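Beta-ketothiolase BktB (Ralstonia eutropha, PDB 4NZS) catalyses the thiolase condensation of acetyl-CoA with propionyl-CoA to beta-ketovaleryl-CoA, or of two acetyl-CoA molecules to acetoacetyl-CoA, for polyhydroxyalkanoate production. Local coordinates at residues T166-A171 with G246-G251; Y174-A179 with A330-K335; A184-H189 with A229-M234; D220-V225 with I351-P356; S126-L131 with D148-A153. All coordinates share one frame; numbering follows the deposited sequence.

Contact 1: residues T166-A171 with G246-G251; sequences TAENVA and GTVTAG
Glu168, on helix 163-173, delivers its carboxylate to the backbone of Thr247 and Val248 in the loop before strand 257-267, within the thiolase loop domain. From CB the chain leaves with CG anti to the carbonyl carbon and bends at chi2 (-61°), which brings CD beside the loop, 3.5 Å from Val248 CG2. The two oxygens then divide the work. OE1 receives the hydroxyl of Thr247, with OG1 at 2.8 Å on its syn lone pair, and lies 3.2 Å from Val248 CG2. OE2 accepts twice: Thr247 N comes in on the syn side at 2.8 Å, whereas Val248 N arrives from the opposite face at 3.0 Å, in a nearly straight bond (N-H...O 175°) that stands above the carboxylate plane. From the preceding residue, Ala167 CB rests on Val248 CG2 at 3.7 Å; the Ala167 side chain is about 9 Å from that of Cys385, a predicted proton acceptor. Thr247 OG1 has a second partner in Gln181 of helix 178-197, and Val248 also pairs through its backbone with Val240. One acid thus satisfies two consecutive amides and a hydroxyl of a loop without regular structure; three such donors would probably stabilise the ionised carboxylate.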
# COMPACT_ATOMS: atom_id res chain seq x y z
N THR A 166 20.61 23.02 0.80
CA THR A 166 21.79 23.42 0.04
C THR A 166 21.65 24.85 -0.45
O THR A 166 22.65 25.49 -0.79
CB THR A 166 22.14 22.48 -1.16
OG1 THR A 166 21.27 22.71 -2.26
CG2 THR A 166 22.08 21.07 -0.76
N ALA A 167 20.43 25.36 -0.52
CA ALA A 167 20.26 26.73 -1.00
C ALA A 167 20.85 27.72 0.01
O ALA A 167 21.76 28.48 -0.32
CB ALA A 167 18.80 27.02 -1.27
N GLU A 168 20.35 27.67 1.24
CA GLU A 168 20.91 28.43 2.36
C GLU A 168 22.42 28.47 2.23
O GLU A 168 23.04 29.53 2.30
CB GLU A 168 20.50 27.83 3.71
CG GLU A 168 19.00 27.71 3.94
CD GLU A 168 18.28 29.04 3.91
OE1 GLU A 168 18.83 29.95 3.29
OE2 GLU A 168 17.17 29.19 4.50
N ASN A 169 23.02 27.31 1.97
CA ASN A 169 24.49 27.22 1.90
C ASN A 169 25.13 28.17 0.88
O ASN A 169 26.15 28.80 1.16
CB ASN A 169 24.94 25.78 1.64
CG ASN A 169 24.76 24.89 2.83
OD1 ASN A 169 24.30 25.33 3.89
ND2 ASN A 169 25.10 23.60 2.67
N VAL A 170 24.53 28.25 -0.29
CA VAL A 170 25.10 29.00 -1.38
C VAL A 170 24.72 30.44 -1.17
O VAL A 170 25.46 31.35 -1.55
CB VAL A 170 24.62 28.47 -2.74
CG1 VAL A 170 24.92 29.43 -3.88
CG2 VAL A 170 25.31 27.15 -3.02
N ALA A 171 23.56 30.65 -0.57
CA ALA A 171 23.10 31.99 -0.24
C ALA A 171 24.07 32.64 0.76
O ALA A 171 24.37 33.83 0.65
CB ALA A 171 21.70 31.95 0.33
N GLY A 246 17.09 31.45 8.68
CA GLY A 246 16.49 31.10 7.41
C GLY A 246 16.45 32.23 6.40
O GLY A 246 16.22 33.39 6.74
N THR A 247 16.69 31.92 5.14
CA THR A 247 16.38 32.88 4.10
C THR A 247 15.44 32.28 3.05
O THR A 247 14.58 32.98 2.53
CB THR A 247 17.65 33.52 3.46
OG1 THR A 247 18.26 32.61 2.55
CG2 THR A 247 18.66 33.96 4.53
N VAL A 248 15.55 30.99 2.77
CA VAL A 248 14.82 30.42 1.65
C VAL A 248 13.37 30.08 2.04
O VAL A 248 13.13 29.48 3.09
CB VAL A 248 15.57 29.18 1.10
CG1 VAL A 248 14.82 28.55 -0.05
CG2 VAL A 248 16.98 29.55 0.67
N THR A 249 12.43 30.47 1.18
CA THR A 249 10.98 30.31 1.39
C THR A 249 10.27 29.48 0.27
O THR A 249 10.88 29.06 -0.72
CB THR A 249 10.26 31.70 1.44
OG1 THR A 249 10.35 32.37 0.16
CG2 THR A 249 10.84 32.60 2.51
N ALA A 250 8.97 29.28 0.44
CA ALA A 250 8.11 28.80 -0.65
C ALA A 250 8.10 29.83 -1.79
O ALA A 250 8.31 29.49 -2.97
CB ALA A 250 6.71 28.54 -0.13
N GLY A 251 7.89 31.09 -1.40
CA GLY A 251 7.91 32.24 -2.30
C GLY A 251 9.12 32.35 -3.21
O GLY A 251 8.96 32.66 -4.41

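Contact 2: residues Y174-A179 with A330-K335; sequences YDISRA and ACAVTK
Lys335 NZ lies near the plane of the Tyr174 ring, off its edge on the CB side, while the methyl of Ala332 in helix 327-336 approaches obliquely, with its CB 4.3 Å from Tyr174 CG. Tyr174 is the first residue to leave helical geometry after helix 163-173, and the turn is a Schellman motif: Asp175, with positive phi (54°), is its C-prime residue, Ile176 N returns to Ala171 O and Asp175 N to Lys172 O. The turn brings Ile176 against helix 327-336 as well. Its two branches split their targets: CD1 lies over Ala332, 3.5 Å from its CB, and CG2 meets Cys331 CB at 3.7 Å. Immediately afterwards Ser177 occupies the N-cap of helix 178-197, its OG making a weak bond to Gln180 N, so the short connection between two successive helices is pressed against a third. That third helix belongs to the C-terminal family region and the connection to the N-terminal one, so the contact ties the two parts of the chain together. Lys335 reaches around the outside with a chain extended up to chi4, where it bends (-82°). This turns NZ onto Tyr174 O at 2.9 Å, lying in the carbonyl plane on a lone pair, with a C=O...N angle of 130°.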
# COMPACT_ATOMS: atom_id res chain seq x y z
N TYR A 174 27.86 33.09 -0.86
CA TYR A 174 27.95 34.28 -1.70
C TYR A 174 27.24 35.51 -1.14
O TYR A 174 27.14 36.53 -1.80
CB TYR A 174 27.42 33.94 -3.08
CG TYR A 174 28.21 32.84 -3.73
CD1 TYR A 174 28.23 31.57 -3.21
CD2 TYR A 174 28.97 33.09 -4.85
CE1 TYR A 174 28.96 30.57 -3.79
CE2 TYR A 174 29.71 32.09 -5.44
CZ TYR A 174 29.70 30.84 -4.90
OH TYR A 174 30.43 29.87 -5.50
N ASP A 175 26.75 35.41 0.08
CA ASP A 175 26.02 36.52 0.69
C ASP A 175 24.84 37.05 -0.13
O ASP A 175 24.70 38.25 -0.31
CB ASP A 175 26.95 37.66 1.07
CG ASP A 175 26.26 38.70 1.94
OD1 ASP A 175 25.05 38.53 2.20
OD2 ASP A 175 26.90 39.68 2.35
N ILE A 176 23.99 36.16 -0.63
CA ILE A 176 22.77 36.62 -1.28
C ILE A 176 21.71 36.68 -0.20
O ILE A 176 21.28 35.67 0.33
CB ILE A 176 22.32 35.67 -2.40
CG1 ILE A 176 23.27 35.76 -3.58
CG2 ILE A 176 20.90 35.99 -2.84
CD1 ILE A 176 24.39 34.75 -3.54
N SER A 177 21.31 37.89 0.14
CA SER A 177 20.39 38.12 1.22
C SER A 177 18.98 37.75 0.85
O SER A 177 18.61 37.85 -0.30
CB SER A 177 20.40 39.59 1.58
OG SER A 177 19.87 40.33 0.51
N ARG A 178 18.19 37.38 1.84
CA ARG A 178 16.75 37.29 1.60
C ARG A 178 16.26 38.30 0.56
O ARG A 178 15.60 37.90 -0.40
CB ARG A 178 16.00 37.45 2.91
CG ARG A 178 14.49 37.56 2.77
CD ARG A 178 13.82 36.22 2.57
NE ARG A 178 12.39 36.28 2.88
CZ ARG A 178 11.91 36.13 4.10
NH1 ARG A 178 12.75 35.92 5.12
NH2 ARG A 178 10.60 36.20 4.31
N ALA A 179 16.60 39.58 0.71
CA ALA A 179 15.98 40.62 -0.13
C ALA A 179 16.37 40.55 -1.62
O ALA A 179 15.60 40.96 -2.48
CB ALA A 179 16.24 42.02 0.41
N ALA A 330 20.05 31.18 -7.99
CA ALA A 330 19.99 31.90 -9.28
C ALA A 330 20.77 33.21 -9.14
O ALA A 330 21.66 33.47 -9.95
CB ALA A 330 18.56 32.15 -9.75
N CYS A 331 20.47 33.99 -8.09
CA CYS A 331 21.22 35.21 -7.81
C CYS A 331 22.74 34.90 -7.74
O CYS A 331 23.56 35.52 -8.45
CB CYS A 331 20.74 35.87 -6.53
SG CYS A 331 19.15 36.72 -6.64
N ALA A 332 23.11 33.91 -6.94
CA ALA A 332 24.51 33.47 -6.85
C ALA A 332 25.15 33.24 -8.21
O ALA A 332 26.19 33.81 -8.50
CB ALA A 332 24.62 32.21 -6.00
N VAL A 333 24.50 32.42 -9.04
CA VAL A 333 25.01 32.08 -10.38
C VAL A 333 25.12 33.30 -11.32
O VAL A 333 26.03 33.34 -12.16
CB VAL A 333 24.17 30.96 -11.04
CG1 VAL A 333 24.62 30.71 -12.49
CG2 VAL A 333 24.27 29.67 -10.25
N THR A 334 24.22 34.27 -11.18
CA THR A 334 24.31 35.52 -11.93
C THR A 334 25.61 36.27 -11.61
O THR A 334 26.35 36.70 -12.52
CB THR A 334 23.18 36.50 -11.56
OG1 THR A 334 22.02 35.77 -11.13
CG2 THR A 334 22.84 37.40 -12.74
N LYS A 335 25.83 36.43 -10.31
CA LYS A 335 26.93 37.19 -9.73
C LYS A 335 28.27 36.59 -10.11
O LYS A 335 28.98 37.16 -10.92
CB LYS A 335 26.73 37.20 -8.23
CG LYS A 335 27.83 37.79 -7.36
CD LYS A 335 27.18 38.26 -6.05
CE LYS A 335 28.16 38.57 -4.95
NZ LYS A 335 28.58 37.34 -4.24

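Contact 3: residues A184-H189 with A229-M234; sequences AALESH and ATIDDM
Leu186, Ala185 and His189 of helix 178-197 make an apolar helix-on-loop contact with Ala229, Ile231 and Met234, within the loop domain of the thiolase fold, the long excursion between core strands 116-124 and 257-267. The spacing of the helix residues, one turn from Ala185 to His189, places all three on one face. Leu186 carries most of the contact: with CG anti to the backbone N (chi1 174°) its isobutyl end reaches the loop and forks there. CD1 presses on Ala229 CB at 3.3 Å, tighter than usual van der Waals distance, and CD2 meets Ile231 CG1 at 3.6 Å, the two side chains crossing at about a right angle. Ala229 CB also touches His189 CB, 3.9 Å away, and so meets two helix residues. From the far end of the loop segment Met234, bent at chi2 and chi3, lays SD against Ala185 CB at 3.6 Å. The imidazole is held by its own helix: His189 ND1 donates to Ala185 O at 3.0 Å from above the carbonyl plane, while His189 N reaches that oxygen from the opposite face. Met234 CE ends 3.8 Å from His189 ND1, oblique to the ring.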
# COMPACT_ATOMS: atom_id res chain seq x y z
N ALA A 184 14.16 39.09 -6.70
CA ALA A 184 14.41 38.21 -7.85
C ALA A 184 13.15 37.42 -8.18
O ALA A 184 12.86 37.17 -9.35
CB ALA A 184 15.59 37.27 -7.59
N ALA A 185 12.39 37.07 -7.14
CA ALA A 185 11.19 36.25 -7.27
C ALA A 185 10.02 37.03 -7.73
O ALA A 185 9.32 36.64 -8.66
CB ALA A 185 10.85 35.61 -5.94
N LEU A 186 9.80 38.14 -7.06
CA LEU A 186 8.77 39.06 -7.48
C LEU A 186 8.98 39.46 -8.93
O LEU A 186 8.03 39.69 -9.70
CB LEU A 186 8.83 40.29 -6.60
CG LEU A 186 7.87 41.34 -7.09
CD1 LEU A 186 6.50 40.71 -7.35
CD2 LEU A 186 7.80 42.50 -6.09
N GLU A 187 10.25 39.57 -9.29
CA GLU A 187 10.63 39.86 -10.64
C GLU A 187 10.16 38.74 -11.52
O GLU A 187 9.30 38.98 -12.38
CB GLU A 187 12.14 40.03 -10.78
CG GLU A 187 12.68 39.95 -12.21
CD GLU A 187 12.36 41.19 -13.04
OE1 GLU A 187 11.55 42.06 -12.62
OE2 GLU A 187 12.94 41.28 -14.15
N SER A 188 10.73 37.54 -11.30
CA SER A 188 10.46 36.35 -12.17
C SER A 188 8.99 36.33 -12.52
O SER A 188 8.61 36.15 -13.70
CB SER A 188 10.83 35.02 -11.48
OG SER A 188 11.11 33.99 -12.44
N HIS A 189 8.16 36.54 -11.51
CA HIS A 189 6.72 36.68 -11.75
C HIS A 189 6.38 37.80 -12.71
O HIS A 189 5.75 37.56 -13.73
CB HIS A 189 5.96 36.83 -10.44
CG HIS A 189 5.86 35.54 -9.67
ND1 HIS A 189 6.71 35.22 -8.63
CD2 HIS A 189 5.05 34.48 -9.83
CE1 HIS A 189 6.39 34.03 -8.16
NE2 HIS A 189 5.39 33.56 -8.87
N ALA A 229 1.47 40.11 -8.48
CA ALA A 229 2.75 39.89 -7.84
C ALA A 229 3.09 41.08 -6.94
O ALA A 229 3.41 42.14 -7.44
CB ALA A 229 3.83 39.67 -8.91
N THR A 230 3.01 40.88 -5.63
CA THR A 230 3.21 41.92 -4.62
C THR A 230 4.47 41.59 -3.85
O THR A 230 4.79 40.42 -3.73
CB THR A 230 2.03 41.90 -3.63
OG1 THR A 230 0.80 42.10 -4.35
CG2 THR A 230 2.18 42.93 -2.53
N ILE A 231 5.19 42.58 -3.33
CA ILE A 231 6.41 42.29 -2.55
C ILE A 231 6.00 41.74 -1.19
O ILE A 231 6.57 40.79 -0.68
CB ILE A 231 7.36 43.49 -2.26
CG1 ILE A 231 7.22 44.63 -3.30
CG2 ILE A 231 8.80 42.97 -2.17
CD1 ILE A 231 8.42 45.58 -3.42
N ASP A 232 4.99 42.36 -0.62
CA ASP A 232 4.58 42.10 0.75
C ASP A 232 3.72 40.85 0.80
O ASP A 232 3.41 40.32 1.87
CB ASP A 232 3.87 43.33 1.30
CG ASP A 232 4.30 44.59 0.57
OD1 ASP A 232 4.02 44.68 -0.65
OD2 ASP A 232 4.96 45.47 1.17
N ASP A 233 3.35 40.38 -0.39
CA ASP A 233 2.75 39.07 -0.56
C ASP A 233 3.72 38.03 -0.04
O ASP A 233 3.39 37.15 0.76
CB ASP A 233 2.58 38.77 -2.06
CG ASP A 233 1.18 38.46 -2.42
OD1 ASP A 233 0.47 37.96 -1.53
OD2 ASP A 233 0.81 38.70 -3.61
N MET A 234 4.95 38.19 -0.50
CA MET A 234 5.93 37.14 -0.57
C MET A 234 7.16 37.41 0.31
O MET A 234 8.18 36.72 0.22
CB MET A 234 6.33 37.07 -2.02
CG MET A 234 7.04 35.82 -2.44
SD MET A 234 8.21 36.41 -3.63
CE MET A 234 7.19 36.52 -5.10

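Contact 4: residues D220-V225 with I351-P356; sequences DTDEHV and ISLGHP
His224 and Val225 run close beside Leu353 and Ser352, with CA-CA distances of 5.0 Å from His224 to Leu353 and 4.7 Å from Val225 to Ser352, although neither segment is a regular helix or strand. Ile351 to Leu353 have helical torsions, and Gly354 then takes phi 138° and psi 176°, a backbone conformation that by itself calls for glycine. Val225 N comes within 2.8 Å of Ser352 O, but the angle is too poor for a hydrogen bond. The carbonyl oxygens instead face the His224 side chain: Leu353 O lies 3.0 Å from His224 CB, and CD2 has Ser352 O at 3.4 Å and Ile351 O at 3.5 Å, both in the ring plane at its edge. Such an edge, carrying a polarised C-H, is a plausible neighbour for carbonyls. Leu353 CD2 meets the Asp222 side chain, 3.5 Å from its CB, while the Asp222 carboxylate turns to Arg17 and Ile20 N. The contact joins the 220-225 loop to the start of the segment that carries the Gly-His-Pro sequence characteristic of thiolases, whose His355 is the predicted proton acceptor.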
# COMPACT_ATOMS: atom_id res chain seq x y z
N ASP A 220 -3.12 25.44 -21.92
CA ASP A 220 -2.11 26.13 -22.70
C ASP A 220 -1.31 27.21 -21.97
O ASP A 220 -0.35 27.72 -22.51
CB ASP A 220 -2.77 26.79 -23.90
CG ASP A 220 -3.85 27.76 -23.49
OD1 ASP A 220 -4.03 27.99 -22.29
OD2 ASP A 220 -4.53 28.31 -24.38
N THR A 221 -1.71 27.57 -20.77
CA THR A 221 -1.12 28.73 -20.13
C THR A 221 -0.41 28.35 -18.86
O THR A 221 -1.02 27.75 -17.99
CB THR A 221 -2.20 29.78 -19.85
OG1 THR A 221 -1.59 31.04 -19.57
CG2 THR A 221 -3.07 29.36 -18.68
N ASP A 222 0.85 28.73 -18.72
CA ASP A 222 1.60 28.27 -17.57
C ASP A 222 0.94 28.87 -16.36
O ASP A 222 0.90 30.06 -16.20
CB ASP A 222 3.03 28.78 -17.66
CG ASP A 222 3.73 28.34 -18.91
OD1 ASP A 222 3.86 27.14 -19.14
OD2 ASP A 222 4.17 29.20 -19.67
N GLU A 223 0.48 27.99 -15.47
CA GLU A 223 -0.38 28.36 -14.36
C GLU A 223 0.28 28.66 -13.01
O GLU A 223 -0.39 29.12 -12.11
CB GLU A 223 -1.46 27.29 -14.16
CG GLU A 223 -0.95 25.85 -14.20
CD GLU A 223 -2.00 24.83 -13.83
OE1 GLU A 223 -3.20 25.12 -13.96
OE2 GLU A 223 -1.63 23.72 -13.42
N HIS A 224 1.56 28.36 -12.88
CA HIS A 224 2.32 28.67 -11.67
C HIS A 224 2.59 30.15 -11.36
O HIS A 224 2.53 30.57 -10.22
CB HIS A 224 3.63 27.89 -11.68
CG HIS A 224 4.19 27.67 -10.32
ND1 HIS A 224 3.74 26.68 -9.49
CD2 HIS A 224 5.16 28.32 -9.64
CE1 HIS A 224 4.40 26.72 -8.35
NE2 HIS A 224 5.27 27.71 -8.42
N VAL A 225 2.91 30.89 -12.40
CA VAL A 225 2.99 32.35 -12.43
C VAL A 225 1.81 33.09 -11.79
O VAL A 225 0.65 32.65 -11.83
CB VAL A 225 3.11 32.79 -13.90
CG1 VAL A 225 2.02 32.16 -14.75
CG2 VAL A 225 3.08 34.30 -14.04
N ILE A 351 11.01 29.62 -10.53
CA ILE A 351 10.21 30.26 -9.49
C ILE A 351 8.84 30.70 -10.03
O ILE A 351 7.85 30.57 -9.35
CB ILE A 351 10.92 31.46 -8.88
CG1 ILE A 351 12.22 31.03 -8.23
CG2 ILE A 351 10.03 32.13 -7.86
CD1 ILE A 351 13.31 32.07 -8.31
N SER A 352 8.82 31.25 -11.23
CA SER A 352 7.55 31.68 -11.79
C SER A 352 6.77 30.66 -12.60
O SER A 352 5.63 30.43 -12.29
CB SER A 352 7.72 32.98 -12.56
OG SER A 352 8.71 32.84 -13.53
N LEU A 353 7.37 29.98 -13.59
CA LEU A 353 6.54 29.07 -14.34
C LEU A 353 6.48 27.67 -13.75
O LEU A 353 5.46 27.01 -13.82
CB LEU A 353 7.00 29.05 -15.79
CG LEU A 353 7.09 30.45 -16.37
CD1 LEU A 353 8.24 30.60 -17.33
CD2 LEU A 353 5.78 30.83 -17.02
N GLY A 354 7.59 27.24 -13.18
CA GLY A 354 7.69 26.01 -12.42
C GLY A 354 8.96 25.22 -12.71
O GLY A 354 9.76 25.63 -13.55
N HIS A 355 9.17 24.12 -11.99
CA HIS A 355 10.37 23.34 -12.14
C HIS A 355 10.06 21.84 -12.18
O HIS A 355 10.40 21.09 -11.27
CB HIS A 355 11.35 23.68 -11.02
CG HIS A 355 12.71 23.10 -11.23
ND1 HIS A 355 13.61 22.89 -10.21
CD2 HIS A 355 13.28 22.60 -12.35
CE1 HIS A 355 14.70 22.33 -10.70
NE2 HIS A 355 14.53 22.14 -11.99
N PRO A 356 9.44 21.39 -13.30
CA PRO A 356 9.24 20.02 -13.65
C PRO A 356 10.53 19.33 -13.87
O PRO A 356 10.98 19.12 -15.02
CB PRO A 356 8.49 20.10 -14.97
CG PRO A 356 8.94 21.37 -15.54
CD PRO A 356 8.97 22.28 -14.36

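Contact 5: residues S126-L131 with D148-A153; sequences SRAPYL and DMMLGA
Tyr130 lays the CD2-CE2 side of its ring against Asp148, with CE2 3.5 Å from Asp148 CB and CD2 3.5 Å from Asp148 N; ring and carboxylate planes are 37° apart. The two residues form an antiparallel, non-hydrogen-bonded pair, CA to CA 4.7 Å, and both side chains rise from the same sheet face. One residue on, the helix begins: Met149 N donates to Pro129 O at 3.0 Å, nearly along the C=O axis (164°). Asp148 is the N-cap of helix 149-153. Its CG is anti to the backbone N (chi1 -174°), which swings OD1 back over the first turn, where it takes weak bonds from Met150 N and Leu151 N. The strands 130-132 and 144-148 that close here form a two-stranded hairpin projecting from the core, consistent with the tetramerisation loop of bacterial thiolases. Tyr130 and Leu131 extend that sheet into a second subunit, whose Arg136 forms a salt bridge with Asp148 OD1. A third subunit supplies Gly142, with its N bonded to Asp148 OD2 and its O to Tyr130 OH, so each polar tip of the pair is taken up across an interface. Away from the ring, Met149 bends at chi2 and sets SD against Leu131 CG at 3.6 Å, while its CB lies 3.9 Å from Pro129 CG. At the other end of the segment Ala128 CB packs on Met150 CB, 3.7 Å apart, where the stem of the methionine passes before its chain leads away from segment 126-131.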
# COMPACT_ATOMS: atom_id res chain seq x y z
N SER A 126 3.06 15.71 -10.00
CA SER A 126 1.81 15.42 -9.30
C SER A 126 1.58 13.94 -9.22
O SER A 126 0.97 13.46 -8.27
CB SER A 126 0.59 16.04 -10.01
OG SER A 126 0.76 17.42 -10.31
N ARG A 127 2.05 13.20 -10.20
CA ARG A 127 1.89 11.76 -10.17
C ARG A 127 3.10 11.03 -9.57
O ARG A 127 3.28 9.81 -9.78
CB ARG A 127 1.58 11.21 -11.63
CG ARG A 127 0.40 11.87 -12.31
CD ARG A 127 0.21 11.47 -13.81
NE ARG A 127 -0.30 10.11 -14.00
CZ ARG A 127 -1.56 9.75 -13.80
NH1 ARG A 127 -2.44 10.63 -13.40
NH2 ARG A 127 -1.95 8.49 -13.98
N ALA A 128 3.92 11.71 -8.77
CA ALA A 128 5.07 10.96 -8.31
C ALA A 128 4.41 10.05 -7.36
O ALA A 128 3.45 10.45 -6.76
CB ALA A 128 6.13 11.84 -7.60
N PRO A 129 4.93 8.84 -7.19
CA PRO A 129 4.42 7.88 -6.28
C PRO A 129 4.98 7.84 -4.88
O PRO A 129 6.00 8.47 -4.58
CB PRO A 129 4.91 6.59 -6.92
CG PRO A 129 6.27 6.94 -7.40
CD PRO A 129 6.02 8.28 -8.02
N TYR A 130 4.36 6.98 -4.07
CA TYR A 130 4.93 6.43 -2.89
C TYR A 130 5.38 4.97 -3.11
O TYR A 130 4.63 4.18 -3.71
CB TYR A 130 3.87 6.43 -1.84
CG TYR A 130 3.56 7.82 -1.39
CD1 TYR A 130 2.73 8.67 -2.11
CD2 TYR A 130 4.14 8.29 -0.25
CE1 TYR A 130 2.47 9.94 -1.63
CE2 TYR A 130 3.90 9.56 0.20
CZ TYR A 130 3.09 10.38 -0.47
OH TYR A 130 2.95 11.62 0.06
N LEU A 131 6.59 4.62 -2.66
CA LEU A 131 7.06 3.23 -2.72
C LEU A 131 6.71 2.61 -1.42
O LEU A 131 6.66 3.32 -0.43
CB LEU A 131 8.58 3.08 -2.77
CG LEU A 131 9.47 3.99 -3.58
CD1 LEU A 131 10.92 3.60 -3.29
CD2 LEU A 131 9.11 3.80 -5.04
N ASP A 148 7.59 8.88 0.13
CA ASP A 148 7.34 9.90 -0.89
C ASP A 148 8.53 10.07 -1.84
O ASP A 148 9.56 10.55 -1.48
CB ASP A 148 6.99 11.22 -0.24
CG ASP A 148 6.59 12.27 -1.20
OD1 ASP A 148 6.78 12.07 -2.43
OD2 ASP A 148 6.02 13.32 -0.76
N MET A 149 8.34 9.71 -3.10
CA MET A 149 9.47 9.56 -4.02
C MET A 149 9.89 10.89 -4.57
O MET A 149 11.05 11.11 -4.98
CB MET A 149 9.03 8.61 -5.16
CG MET A 149 10.19 7.91 -5.83
SD MET A 149 11.16 6.97 -4.63
CE MET A 149 12.54 6.31 -5.54
N MET A 150 8.93 11.80 -4.59
CA MET A 150 9.17 13.12 -5.01
C MET A 150 10.12 13.80 -4.03
O MET A 150 11.17 14.30 -4.43
CB MET A 150 7.85 13.86 -5.04
CG MET A 150 7.96 15.24 -5.64
SD MET A 150 6.49 16.23 -5.36
CE MET A 150 6.39 16.32 -3.57
N LEU A 151 9.79 13.80 -2.75
CA LEU A 151 10.79 14.27 -1.76
C LEU A 151 12.09 13.49 -1.90
O LEU A 151 13.18 14.01 -1.70
CB LEU A 151 10.28 14.04 -0.37
CG LEU A 151 9.02 14.76 -0.04
CD1 LEU A 151 9.02 14.93 1.45
CD2 LEU A 151 8.98 16.14 -0.71
N GLY A 152 11.98 12.23 -2.28
CA GLY A 152 13.16 11.42 -2.48
C GLY A 152 14.10 12.15 -3.37
O GLY A 152 15.26 12.40 -3.02
N ALA A 153 13.54 12.53 -4.49
CA ALA A 153 14.21 13.22 -5.57
C ALA A 153 14.72 14.57 -5.17
O ALA A 153 15.63 15.05 -5.79
CB ALA A 153 13.24 13.41 -6.74

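Contacts 1, 2 and 3 cluster on one side of the chain around helix 178-197: Val170 CG1 packs on Ala332 CB between contacts 1 and 2, and Cys331 SG touches Ala184 CB between 2 and 3. Contact 1, partly buried, relies on a carboxylate gripping amides; contact 2 mixes methyl packing with a lysine at its exposed rim; contact 3, also partly buried, crosses by apolar packing alone. Contact 4, its centre about 11 Å from that of the chain, is buried and turns carbonyl oxygens to a histidine edge; Ser188 and Ser352 link it to contact 3. Contact 5 stands apart, about 7 Å from contact 4 at the nearest atoms, and is buried in the assembly, with two other subunits packed against it.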